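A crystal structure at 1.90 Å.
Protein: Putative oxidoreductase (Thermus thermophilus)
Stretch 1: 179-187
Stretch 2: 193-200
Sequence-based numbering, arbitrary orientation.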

# COMPACT_ATOMS: atom_id res chain seq x y z
N GLU B 179 -9.57 -10.84 -31.63
CA GLU B 179 -10.86 -11.49 -31.83
C GLU B 179 -11.78 -11.26 -30.65
O GLU B 179 -11.32 -11.02 -29.53
CB GLU B 179 -10.66 -12.99 -32.03
CG GLU B 179 -9.98 -13.36 -33.34
CD GLU B 179 -10.83 -13.02 -34.55
OE1 GLU B 179 -11.95 -13.58 -34.67
OE2 GLU B 179 -10.40 -12.19 -35.38
N PRO B 180 -13.11 -11.30 -30.88
CA PRO B 180 -14.05 -11.10 -29.78
C PRO B 180 -13.71 -12.16 -28.73
O PRO B 180 -13.50 -13.32 -29.08
CB PRO B 180 -15.40 -11.36 -30.44
CG PRO B 180 -15.18 -10.88 -31.83
CD PRO B 180 -13.82 -11.43 -32.17
N ALA B 181 -13.65 -11.76 -27.47
CA ALA B 181 -13.31 -12.68 -26.39
C ALA B 181 -14.36 -13.78 -26.20
O ALA B 181 -15.55 -13.50 -26.18
CB ALA B 181 -13.13 -11.91 -25.09
N PRO B 182 -13.91 -15.03 -26.07
CA PRO B 182 -14.91 -16.09 -25.88
C PRO B 182 -15.70 -15.83 -24.61
O PRO B 182 -15.16 -15.37 -23.61
CB PRO B 182 -14.06 -17.37 -25.82
CG PRO B 182 -12.72 -16.88 -25.34
CD PRO B 182 -12.55 -15.59 -26.09
N GLY B 183 -17.00 -16.12 -24.65
CA GLY B 183 -17.82 -15.89 -23.49
C GLY B 183 -18.40 -14.48 -23.44
O GLY B 183 -19.10 -14.14 -22.49
N ASN B 184 -18.09 -13.65 -24.44
CA ASN B 184 -18.64 -12.30 -24.46
C ASN B 184 -20.17 -12.39 -24.46
O ASN B 184 -20.75 -13.31 -25.05
CB ASN B 184 -18.15 -11.52 -25.69
CG ASN B 184 -16.91 -10.68 -25.40
OD1 ASN B 184 -16.44 -9.93 -26.26
ND2 ASN B 184 -16.38 -10.80 -24.19
N PRO B 185 -20.84 -11.44 -23.81
CA PRO B 185 -22.30 -11.37 -23.67
C PRO B 185 -23.19 -11.35 -24.91
O PRO B 185 -24.33 -11.83 -24.86
CB PRO B 185 -22.50 -10.11 -22.82
CG PRO B 185 -21.38 -9.24 -23.28
CD PRO B 185 -20.21 -10.21 -23.29
N PHE B 186 -22.71 -10.81 -26.02
CA PHE B 186 -23.53 -10.71 -27.23
C PHE B 186 -23.02 -11.50 -28.42
O PHE B 186 -23.34 -11.20 -29.57
CB PHE B 186 -23.68 -9.23 -27.60
CG PHE B 186 -24.18 -8.38 -26.47
CD1 PHE B 186 -25.48 -8.51 -26.00
CD2 PHE B 186 -23.33 -7.47 -25.84
CE1 PHE B 186 -25.93 -7.74 -24.92
CE2 PHE B 186 -23.77 -6.70 -24.76
CZ PHE B 186 -25.07 -6.84 -24.30
N LEU B 187 -22.22 -12.52 -28.13
CA LEU B 187 -21.63 -13.37 -29.16
C LEU B 187 -22.62 -13.98 -30.15
O LEU B 187 -22.31 -14.10 -31.34
CB LEU B 187 -20.81 -14.47 -28.49
CG LEU B 187 -19.34 -14.58 -28.89
CD1 LEU B 187 -18.74 -13.20 -29.17
CD2 LEU B 187 -18.57 -15.28 -27.78
N ARG B 193 -22.33 -6.16 -32.23
CA ARG B 193 -20.89 -6.32 -32.38
C ARG B 193 -20.45 -7.32 -31.31
O ARG B 193 -20.63 -7.08 -30.12
CB ARG B 193 -20.16 -4.99 -32.17
CG ARG B 193 -20.34 -3.96 -33.29
CD ARG B 193 -19.80 -4.47 -34.63
NE ARG B 193 -18.39 -4.85 -34.59
CZ ARG B 193 -17.42 -4.25 -35.29
NH1 ARG B 193 -17.72 -3.22 -36.08
NH2 ARG B 193 -16.17 -4.67 -35.20
N PRO B 194 -19.86 -8.45 -31.72
CA PRO B 194 -19.41 -9.47 -30.76
C PRO B 194 -18.32 -9.00 -29.80
O PRO B 194 -18.08 -9.64 -28.77
CB PRO B 194 -18.97 -10.62 -31.66
CG PRO B 194 -18.45 -9.91 -32.88
CD PRO B 194 -19.50 -8.83 -33.10
N GLU B 195 -17.67 -7.88 -30.12
CA GLU B 195 -16.61 -7.36 -29.26
C GLU B 195 -17.14 -6.67 -28.00
O GLU B 195 -16.41 -6.49 -27.03
CB GLU B 195 -15.74 -6.36 -30.03
CG GLU B 195 -15.08 -6.92 -31.29
CD GLU B 195 -15.96 -6.81 -32.52
OE1 GLU B 195 -17.18 -6.56 -32.38
OE2 GLU B 195 -15.43 -6.97 -33.64
N VAL B 196 -18.42 -6.29 -28.01
CA VAL B 196 -19.01 -5.58 -26.88
C VAL B 196 -19.11 -6.35 -25.57
O VAL B 196 -19.65 -7.45 -25.52
CB VAL B 196 -20.42 -5.05 -27.23
CG1 VAL B 196 -21.08 -4.44 -26.00
CG2 VAL B 196 -20.33 -4.02 -28.33
N TYR B 197 -18.58 -5.74 -24.51
CA TYR B 197 -18.60 -6.33 -23.18
C TYR B 197 -19.70 -5.62 -22.37
O TYR B 197 -20.50 -6.27 -21.70
CB TYR B 197 -17.25 -6.15 -22.49
CG TYR B 197 -17.11 -6.92 -21.19
CD1 TYR B 197 -17.04 -8.32 -21.19
CD2 TYR B 197 -17.03 -6.25 -19.97
CE1 TYR B 197 -16.88 -9.03 -20.00
CE2 TYR B 197 -16.88 -6.95 -18.78
CZ TYR B 197 -16.80 -8.33 -18.80
OH TYR B 197 -16.61 -9.02 -17.62
N SER B 198 -19.71 -4.29 -22.43
CA SER B 198 -20.74 -3.49 -21.74
C SER B 198 -21.10 -2.28 -22.61
O SER B 198 -20.31 -1.86 -23.45
CB SER B 198 -20.26 -3.04 -20.35
OG SER B 198 -19.16 -2.15 -20.43
N LEU B 199 -22.30 -1.74 -22.42
CA LEU B 199 -22.74 -0.60 -23.22
C LEU B 199 -23.35 0.49 -22.36
O LEU B 199 -23.41 0.37 -21.14
CB LEU B 199 -23.75 -1.05 -24.27
CG LEU B 199 -25.11 -1.57 -23.77
CD1 LEU B 199 -26.13 -1.49 -24.89
CD2 LEU B 199 -24.97 -3.00 -23.25
N GLY B 200 -23.82 1.56 -23.00
CA GLY B 200 -24.43 2.65 -22.27
C GLY B 200 -23.43 3.56 -21.57
O GLY B 200 -23.70 4.09 -20.49
O HOH W 1 -20.43 -9.53 -27.02

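How does stretch 1 first meet its partner? At this end both stretches are loop or turn, and the contact opens with two prolines. The CA-to-CB bond of Pro180 points toward stretch 2, and Pro180 CG lies 3.6 Å from Pro194 CG. Both rings are already constrained, so little side-chain freedom is there to be lost when they meet. The partner loop is held in shape by a type I turn from Arg193 to Val196, closed by Val196 N to Arg193 O at 3.2 Å, and by a salt bridge from Arg193 NH2 to Glu195 OE2 at 2.9 Å.

How does the chain leave and then return? A type II turn from Ala181 to Asn184, with Asn184 N bonded to Ala181 O at 3.1 Å, carries Pro182 and Gly183 out of reach. Gly183 has backbone angles at which a CB would jam against the preceding carbonyl. The turn brings back Asn184, a buried residue whose CA-to-CB bond points toward stretch 2; its amide is probably turned over in the model.

What do Pro185 and Phe186 find there? The Pro185 ring leans on the backbone, Pro185 CG standing 3.3 Å from Val196 O. Phe186 goes deeper: its CE2 packs 3.7 Å from Val196 CG1 and its CZ 4.0 Å from Leu199 CD2, while Val196 O lies at the ring edge, 3.7 Å from Phe186 CD2. Dispersion and the exclusion of water favour the contacts with the Val196 and Leu199 side chains.

What bonds the backbones, and how does the contact end? One water accepts from Phe186 N at 2.8 Å and donates to Pro194 O at 2.9 Å and Val196 O at 2.7 Å, joining polar groups of both stretches. Beyond it, Leu187 has its CA-to-CB bond directed away, yet its CD1 comes within 3.6 Å of Pro194 CB, adding a last apolar touch.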